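Local coordinates for protein phenol hydroxylase component phL (Pseudomonas stutzeri, PDB 3U52) that probably serves as the beta subunit of the hydroxylase component of a bacterial multicomponent monooxygenase that oxidises phenol, at residues V124-V129 with P228-K233. Residues are numbered along the deposited sequence; the frame is centred on the assembly and turned at random.
Sequences VPLRHV and PLVYDK. With XE (xenon), chain B.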
loop_
_atom_site.group_PDB
_atom_site.type_symbol
_atom_site.label_atom_id
_atom_site.label_comp_id
_atom_site.label_asym_id
_atom_site.label_seq_id
_atom_site.Cartn_x
_atom_site.Cartn_y
_atom_site.Cartn_z
ATOM N N VAL D 124 -20.361 -5.782 -34.905
ATOM C CA VAL D 124 -19.914 -4.448 -34.533
ATOM C C VAL D 124 -21.048 -3.445 -34.209
ATOM O O VAL D 124 -20.871 -2.642 -33.282
ATOM C CB VAL D 124 -18.804 -3.898 -35.507
ATOM C CG1 VAL D 124 -18.453 -2.470 -35.193
ATOM C CG2 VAL D 124 -17.541 -4.811 -35.423
ATOM N N PRO D 125 -22.207 -3.468 -34.947
ATOM C CA PRO D 125 -23.212 -2.440 -34.604
ATOM C C PRO D 125 -23.836 -2.555 -33.199
ATOM O O PRO D 125 -24.439 -1.598 -32.713
ATOM C CB PRO D 125 -24.259 -2.543 -35.735
ATOM C CG PRO D 125 -23.516 -3.248 -36.894
ATOM C CD PRO D 125 -22.596 -4.235 -36.136
ATOM N N LEU D 126 -23.648 -3.688 -32.533
ATOM C CA LEU D 126 -23.949 -3.806 -31.128
ATOM C C LEU D 126 -23.282 -2.739 -30.238
ATOM O O LEU D 126 -23.771 -2.510 -29.146
ATOM C CB LEU D 126 -23.582 -5.205 -30.598
ATOM C CG LEU D 126 -24.306 -6.421 -31.209
ATOM C CD1 LEU D 126 -23.857 -7.703 -30.485
ATOM C CD2 LEU D 126 -25.786 -6.239 -31.044
ATOM N N ARG D 127 -22.187 -2.095 -30.675
ATOM C CA ARG D 127 -21.684 -0.953 -29.898
ATOM C C ARG D 127 -22.713 0.138 -29.690
ATOM O O ARG D 127 -22.629 0.895 -28.720
ATOM C CB ARG D 127 -20.447 -0.316 -30.526
ATOM C CG ARG D 127 -20.576 0.131 -31.967
ATOM C CD ARG D 127 -19.265 0.707 -32.467
ATOM N NE ARG D 127 -19.473 1.234 -33.803
ATOM C CZ ARG D 127 -19.146 2.459 -34.214
ATOM N NH1 ARG D 127 -18.495 3.300 -33.416
ATOM N NH2 ARG D 127 -19.415 2.806 -35.468
ATOM N N HIS D 128 -23.659 0.265 -30.634
ATOM C CA HIS D 128 -24.694 1.311 -30.525
ATOM C C HIS D 128 -25.740 0.948 -29.464
ATOM O O HIS D 128 -26.310 1.790 -28.741
ATOM C CB HIS D 128 -25.325 1.533 -31.906
ATOM C CG HIS D 128 -24.337 1.874 -32.982
ATOM N ND1 HIS D 128 -23.574 3.024 -32.970
ATOM C CD2 HIS D 128 -23.990 1.207 -34.108
ATOM C CE1 HIS D 128 -22.825 3.062 -34.058
ATOM N NE2 HIS D 128 -23.064 1.968 -34.761
ATOM N N VAL D 129 -25.943 -0.339 -29.306
ATOM C CA VAL D 129 -26.833 -0.870 -28.287
ATOM C C VAL D 129 -26.173 -0.655 -26.920
ATOM O O VAL D 129 -26.828 -0.224 -25.959
ATOM C CB VAL D 129 -27.116 -2.368 -28.566
ATOM C CG1 VAL D 129 -27.967 -3.027 -27.449
ATOM C CG2 VAL D 129 -27.803 -2.506 -29.944
ATOM N N PRO D 228 -27.017 -13.980 -24.341
ATOM C CA PRO D 228 -26.956 -15.398 -24.777
ATOM C C PRO D 228 -27.006 -15.582 -26.296
ATOM O O PRO D 228 -26.209 -16.343 -26.829
ATOM C CB PRO D 228 -28.171 -16.044 -24.088
ATOM C CG PRO D 228 -28.407 -15.117 -22.812
ATOM C CD PRO D 228 -28.148 -13.740 -23.405
ATOM N N LEU D 229 -27.896 -14.864 -26.988
ATOM C CA LEU D 229 -28.000 -15.025 -28.440
ATOM C C LEU D 229 -26.684 -14.722 -29.118
ATOM O O LEU D 229 -26.208 -15.490 -29.948
ATOM C CB LEU D 229 -29.101 -14.129 -29.040
ATOM C CG LEU D 229 -29.269 -14.165 -30.572
ATOM C CD1 LEU D 229 -29.698 -15.546 -31.060
ATOM C CD2 LEU D 229 -30.287 -13.108 -30.988
ATOM N N VAL D 230 -26.098 -13.589 -28.760
ATOM C CA VAL D 230 -24.888 -13.107 -29.435
ATOM C C VAL D 230 -23.577 -13.813 -28.984
ATOM O O VAL D 230 -22.799 -14.312 -29.820
ATOM C CB VAL D 230 -24.758 -11.575 -29.341
ATOM C CG1 VAL D 230 -23.462 -11.112 -30.043
ATOM C CG2 VAL D 230 -25.957 -10.898 -29.994
ATOM N N TYR D 231 -23.331 -13.852 -27.674
ATOM C CA TYR D 231 -22.016 -14.308 -27.198
ATOM C C TYR D 231 -21.969 -15.776 -26.852
ATOM O O TYR D 231 -20.884 -16.285 -26.538
ATOM C CB TYR D 231 -21.504 -13.430 -26.038
ATOM C CG TYR D 231 -21.417 -11.972 -26.441
ATOM C CD1 TYR D 231 -22.387 -11.071 -26.065
ATOM C CD2 TYR D 231 -20.405 -11.533 -27.266
ATOM C CE1 TYR D 231 -22.321 -9.713 -26.474
ATOM C CE2 TYR D 231 -20.326 -10.207 -27.663
ATOM C CZ TYR D 231 -21.281 -9.310 -27.266
ATOM O OH TYR D 231 -21.167 -8.005 -27.703
ATOM N N ASP D 232 -23.114 -16.446 -26.903
ATOM C CA ASP D 232 -23.165 -17.889 -26.840
ATOM C C ASP D 232 -23.547 -18.502 -28.170
ATOM O O ASP D 232 -22.752 -19.222 -28.771
ATOM C CB ASP D 232 -24.151 -18.357 -25.797
ATOM C CG ASP D 232 -23.562 -18.382 -24.398
ATOM O OD1 ASP D 232 -22.330 -18.150 -24.233
ATOM O OD2 ASP D 232 -24.350 -18.615 -23.438
ATOM N N LYS D 233 -24.774 -18.228 -28.623
ATOM C CA LYS D 233 -25.288 -18.897 -29.828
ATOM C C LYS D 233 -24.642 -18.425 -31.128
ATOM O O LYS D 233 -24.110 -19.248 -31.874
ATOM C CB LYS D 233 -26.828 -18.902 -29.844
ATOM C CG LYS D 233 -27.302 -19.773 -28.704
ATOM C CD LYS D 233 -28.761 -19.631 -28.431
ATOM C CE LYS D 233 -29.118 -19.836 -26.953
ATOM N NZ LYS D 233 -28.837 -21.213 -26.456
HETATM XE XE XE B . -23.417 -15.067 -22.638
#
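Leu126 and Val230 meet tip to tip in the buried interior, and this apolar touch carries the contact. Methyl CD1 of Leu126 lies 3.5 Å from CG1 of Val230, closer than methyl groups usually pack. The same CD1 is 3.9 Å from CG2 of Val230, so one methyl meets both branches of the valine. CD1 lies anti to CA (chi2 -177°), which carries this methyl out to the valine. No hydrogen bond joins the two segments.

Leu126 CD1 also meets the phenol end of Tyr231, 3.9 Å from OH, and its approach to the ring is oblique. The end of the tyrosine side chain comes nearer to Leu126 than its base does, with chi1 of -57° setting the ring beside the backbone N. Within its own helix, CG1 of Val230 sits over the centre of one face of this ring, 3.8 Å above the plane. Leu167 of helix 147-175 touches both Leu126 and Tyr231.

The contact joins helix 126-143 to the second half of helix 211-240 in an all-helical subunit of the methane/phenol/alkene hydroxylase family. The nearest CA atoms, those of Leu126 and Val230, are 9.5 Å apart. Side-chain tips therefore bridge the gap between the helices.

Backbone bonds show an irregular turn in helix 211-240. Pro228 O accepts from both Asp232 N and Lys233 N, and the second bond marks a wider pi-type turn. The helix is kinked at Pro228, whose ring nitrogen has no hydrogen to give to the turn before.

Asp232 OD1 is 3.6 Å from a xenon atom, whose pocket also includes Tyr227 and Tyr257. Lys233 forms a salt bridge with Glu316. On the first segment, Arg127 makes a salt bridge to an acidic side chain on a chain of a different protein in the assembly.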